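Local coordinates for protein coronin (PDB 4OZU) that probably binds actin filaments as a coronin of the parasite Toxoplasma gondii, represented here by its WD40-repeat domain, at residues D8-K13 with A361-P366; D225-R230 with D276-M281. All coordinates share one frame; numbering follows the deposited sequence.

Contact 1 (D8-K13 with A361-P366); sequences DVPLIK and ADLYPP
The rings of P10 and P365 point at each other tip to tip, with CD of P10 3.8 Å from CG of P365. P10 directs its CB toward the 361-366 segment and spreads its ring over the backbone there: CB sits 3.4 Å from the carbonyl O of D362, and CG faces CA of L363 at 4.0 Å. L363 starts out pointing away from the N-terminal segment, but chi1 -67° with an anti chi2 (176°) brings CD2 back alongside CB of P10 at 4.3 Å. P365 in turn uses CG against the carbonyl O of D8. No direct hydrogen bond joins the two segments; a water donates to D8 O and to D362 O, 2.6 Å from each, bridging two carbonyl oxygens that face each other 4.1 Å apart and supplying the protons that neither has. The fold is a WD40 beta-propeller, and the contact joins a segment near the N-terminus to one in the C-terminal part: 8-13 leads into strand 16-25, which pairs with strand 343-350 to close the ring, while 361-366 lies in the loop between strands 343-350 and 367-368. A short 3-10 turn at 361-363, with D362 within it, is closed by Y364 N bonding to A361 O. The carboxylate of D362 forms a salt bridge with R353. The CB of D8 points away from 361-366, with CG anti to the backbone N (chi1 -166°), and OD1 takes a weak, bent hydrogen bond from V9 N. Q296 of strand 291-298 hydrogen-bonds P10 O through NE2 and I12 N through OE1.

Contact 2 (D225-R230 with D276-M281); sequences DGLAGR and DETTGM
E277 reaches the 225-230 loop twice, once with its carboxylate and once with its own carbonyl. Its CG is wedged on the backbone side, flanked by N and C (chi1 73°), and chi2 (88°) folds the chain back over the loop. OE1 accepts from L227 N at 2.9 Å, nearly straight at the hydrogen but from above the carboxylate plane. E277 O takes A228 N, also at 2.9 Å, almost along its C=O axis though bent at the hydrogen (148°). OE2 receives T278 OG1 through its anti lone pair, helping fix the carboxylate's rotation; R389 adds a salt bridge at OE1, probably favouring the charged form. Both segments are loops linking the first and second strands of adjacent beta-propeller blades, 220-223 to 233-239 and 271-275 to 281-286. In the second, D276 OD1 forms an Asx turn with T278 N, OD2 takes T279 OG1 from well above the carboxylate plane and pairs with K322, and T279 OG1 makes an ST turn with M281 N. A228 CB lies 3.3 Å from G280 N, G280 having no CB to meet that methyl or the preceding carbonyl. G226, at positive phi, likewise has no CB to crowd E277 OE1, 3.4 Å from its CA. L227 CD2 lies over T278 O.

In the fold
Contact 2 is the more buried and lies closer to the chain's centre, about 14 Å away against about 21 Å for contact 1 (centre to centre), which is partly open to solvent. Contact 2 joins equivalent loops of neighbouring blades through direct hydrogen bonds; contact 1 joins a segment near the N-terminus to one in the C-terminal part, after strand 343-350, through proline rings and a bridging water. Their centres are about 11 Å apart and they touch: P365 CB packs on L227 CD2 at 3.6 Å, and V9 CG1 meets T279 O, also at 3.6 Å. Q296 and R389 serve both, Q296 binding P10 and T279, and R389 binding P366 and E277.

Contact 1 (D8-K13 with A361-P366)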
# COMPACT_ATOMS: atom_id res chain seq x y z
N ASP A 8 -8.98 0.90 -22.77
CA ASP A 8 -9.54 1.88 -21.84
C ASP A 8 -9.93 1.20 -20.52
O ASP A 8 -10.00 -0.03 -20.44
CB ASP A 8 -10.76 2.56 -22.47
CG ASP A 8 -11.20 3.81 -21.71
OD1 ASP A 8 -10.41 4.31 -20.88
OD2 ASP A 8 -12.33 4.28 -21.95
N VAL A 9 -10.15 2.00 -19.49
CA VAL A 9 -10.49 1.47 -18.18
C VAL A 9 -11.85 0.75 -18.23
O VAL A 9 -12.85 1.35 -18.63
CB VAL A 9 -10.54 2.59 -17.11
CG1 VAL A 9 -10.97 2.03 -15.76
CG2 VAL A 9 -9.18 3.26 -16.99
N PRO A 10 -11.89 -0.53 -17.84
CA PRO A 10 -13.15 -1.27 -17.93
C PRO A 10 -14.14 -0.94 -16.82
O PRO A 10 -13.73 -0.64 -15.70
CB PRO A 10 -12.71 -2.73 -17.82
CG PRO A 10 -11.48 -2.67 -16.99
CD PRO A 10 -10.80 -1.37 -17.33
N LEU A 11 -15.42 -1.00 -17.15
CA LEU A 11 -16.47 -0.98 -16.14
C LEU A 11 -16.54 -2.37 -15.56
O LEU A 11 -16.65 -3.35 -16.30
CB LEU A 11 -17.82 -0.57 -16.74
CG LEU A 11 -19.00 -0.67 -15.78
CD1 LEU A 11 -18.91 0.39 -14.70
CD2 LEU A 11 -20.31 -0.56 -16.54
N ILE A 12 -16.47 -2.47 -14.24
CA ILE A 12 -16.48 -3.76 -13.57
C ILE A 12 -17.65 -3.85 -12.61
O ILE A 12 -17.60 -3.32 -11.51
CB ILE A 12 -15.16 -4.03 -12.82
CG1 ILE A 12 -13.99 -3.98 -13.81
CG2 ILE A 12 -15.22 -5.38 -12.12
CD1 ILE A 12 -12.62 -4.02 -13.17
N LYS A 13 -18.71 -4.54 -13.05
CA LYS A 13 -19.90 -4.73 -12.23
C LYS A 13 -19.83 -6.02 -11.43
O LYS A 13 -20.53 -6.19 -10.44
CB LYS A 13 -21.15 -4.74 -13.11
CG LYS A 13 -21.59 -3.37 -13.59
CD LYS A 13 -22.89 -3.47 -14.37
CE LYS A 13 -23.52 -2.11 -14.59
NZ LYS A 13 -24.84 -2.23 -15.28
N ALA A 361 -8.73 -9.12 -23.00
CA ALA A 361 -7.91 -7.93 -23.23
C ALA A 361 -8.50 -6.68 -22.60
O ALA A 361 -7.77 -5.81 -22.14
CB ALA A 361 -7.71 -7.71 -24.73
N ASP A 362 -9.83 -6.60 -22.57
CA ASP A 362 -10.49 -5.38 -22.14
C ASP A 362 -10.31 -5.11 -20.65
O ASP A 362 -10.63 -4.03 -20.17
CB ASP A 362 -11.98 -5.44 -22.47
CG ASP A 362 -12.71 -6.52 -21.69
OD1 ASP A 362 -12.23 -7.67 -21.67
OD2 ASP A 362 -13.76 -6.21 -21.09
N LEU A 363 -9.80 -6.10 -19.91
CA LEU A 363 -9.65 -5.95 -18.46
C LEU A 363 -8.29 -5.38 -18.05
O LEU A 363 -8.07 -5.09 -16.88
CB LEU A 363 -9.86 -7.29 -17.77
CG LEU A 363 -11.28 -7.87 -17.84
CD1 LEU A 363 -11.28 -9.24 -17.19
CD2 LEU A 363 -12.31 -6.96 -17.18
N TYR A 364 -7.39 -5.22 -19.02
CA TYR A 364 -6.01 -4.86 -18.71
C TYR A 364 -5.51 -3.64 -19.48
O TYR A 364 -4.84 -3.77 -20.51
CB TYR A 364 -5.10 -6.05 -18.98
CG TYR A 364 -5.48 -7.23 -18.12
CD1 TYR A 364 -5.13 -7.27 -16.78
CD2 TYR A 364 -6.23 -8.27 -18.63
CE1 TYR A 364 -5.50 -8.33 -15.98
CE2 TYR A 364 -6.60 -9.34 -17.84
CZ TYR A 364 -6.23 -9.36 -16.52
OH TYR A 364 -6.61 -10.43 -15.73
N PRO A 365 -5.84 -2.44 -18.98
CA PRO A 365 -5.23 -1.22 -19.52
C PRO A 365 -3.74 -1.19 -19.21
O PRO A 365 -3.27 -2.00 -18.39
CB PRO A 365 -5.96 -0.09 -18.80
CG PRO A 365 -7.19 -0.72 -18.20
CD PRO A 365 -6.82 -2.14 -17.93
N PRO A 366 -3.00 -0.27 -19.83
CA PRO A 366 -1.56 -0.13 -19.54
C PRO A 366 -1.31 0.04 -18.04
O PRO A 366 -1.85 0.95 -17.41
CB PRO A 366 -1.17 1.12 -20.33
CG PRO A 366 -2.19 1.20 -21.43
CD PRO A 366 -3.46 0.71 -20.82
O HOH W 1 -11.35 -1.97 -21.60

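Contact 2 (D225-R230 with D276-M281)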
# COMPACT_ATOMS: atom_id res chain seq x y z
N ASP A 225 -6.37 9.02 -7.75
CA ASP A 225 -6.13 9.61 -9.06
C ASP A 225 -5.62 8.49 -9.98
O ASP A 225 -6.20 7.41 -10.01
CB ASP A 225 -5.19 10.83 -8.98
CG ASP A 225 -3.87 10.55 -8.24
OD1 ASP A 225 -3.73 9.57 -7.49
OD2 ASP A 225 -2.95 11.38 -8.39
N GLY A 226 -4.55 8.71 -10.74
CA GLY A 226 -4.10 7.71 -11.68
C GLY A 226 -5.07 7.52 -12.85
O GLY A 226 -5.90 8.39 -13.13
N LEU A 227 -4.94 6.38 -13.53
CA LEU A 227 -5.65 6.16 -14.79
C LEU A 227 -7.16 6.11 -14.64
O LEU A 227 -7.89 6.68 -15.46
CB LEU A 227 -5.18 4.84 -15.41
CG LEU A 227 -5.69 4.59 -16.83
CD1 LEU A 227 -5.04 5.57 -17.78
CD2 LEU A 227 -5.43 3.14 -17.26
N ALA A 228 -7.63 5.40 -13.62
CA ALA A 228 -9.06 5.17 -13.45
C ALA A 228 -9.69 6.20 -12.54
O ALA A 228 -10.92 6.32 -12.50
CB ALA A 228 -9.31 3.76 -12.90
N GLY A 229 -8.86 6.92 -11.81
CA GLY A 229 -9.34 7.85 -10.80
C GLY A 229 -9.59 9.25 -11.33
O GLY A 229 -9.88 9.44 -12.51
N ARG A 230 -9.50 10.23 -10.44
CA ARG A 230 -9.68 11.63 -10.82
C ARG A 230 -8.56 12.47 -10.23
O ARG A 230 -8.19 12.29 -9.07
CB ARG A 230 -11.05 12.13 -10.35
CG ARG A 230 -12.23 11.58 -11.13
CD ARG A 230 -12.14 11.99 -12.60
NE ARG A 230 -13.27 11.56 -13.41
CZ ARG A 230 -13.33 10.41 -14.08
NH1 ARG A 230 -12.33 9.54 -14.03
NH2 ARG A 230 -14.41 10.13 -14.79
N ASP A 276 -6.60 0.18 -6.82
CA ASP A 276 -6.08 -0.29 -8.10
C ASP A 276 -6.28 0.85 -9.08
O ASP A 276 -7.37 1.05 -9.61
CB ASP A 276 -6.81 -1.57 -8.54
CG ASP A 276 -6.43 -2.03 -9.96
OD1 ASP A 276 -5.69 -1.32 -10.66
OD2 ASP A 276 -6.93 -3.12 -10.37
N GLU A 277 -5.21 1.62 -9.32
CA GLU A 277 -5.30 2.84 -10.11
C GLU A 277 -5.62 2.54 -11.57
O GLU A 277 -6.02 3.43 -12.31
CB GLU A 277 -3.99 3.62 -10.02
CG GLU A 277 -2.83 3.00 -10.81
CD GLU A 277 -2.80 3.47 -12.26
OE1 GLU A 277 -2.87 4.70 -12.50
OE2 GLU A 277 -2.70 2.61 -13.16
N THR A 278 -5.43 1.29 -11.97
CA THR A 278 -5.56 0.90 -13.37
C THR A 278 -6.99 0.54 -13.75
O THR A 278 -7.42 0.82 -14.87
CB THR A 278 -4.62 -0.29 -13.69
OG1 THR A 278 -3.34 -0.08 -13.07
CG2 THR A 278 -4.44 -0.44 -15.19
N THR A 279 -7.73 -0.07 -12.82
CA THR A 279 -9.13 -0.44 -13.07
C THR A 279 -10.12 0.38 -12.25
O THR A 279 -11.31 0.43 -12.59
CB THR A 279 -9.41 -1.93 -12.74
OG1 THR A 279 -9.25 -2.14 -11.34
CG2 THR A 279 -8.48 -2.85 -13.53
N GLY A 280 -9.65 1.01 -11.19
CA GLY A 280 -10.52 1.74 -10.29
C GLY A 280 -11.09 0.92 -9.14
O GLY A 280 -11.89 1.42 -8.35
N MET A 281 -10.68 -0.34 -9.02
CA MET A 281 -11.11 -1.15 -7.89
C MET A 281 -10.54 -0.57 -6.61
O MET A 281 -9.36 -0.18 -6.54
CB MET A 281 -10.68 -2.61 -8.03
CG MET A 281 -11.38 -3.40 -9.13
SD MET A 281 -13.17 -3.26 -9.18
CE MET A 281 -13.64 -3.74 -7.52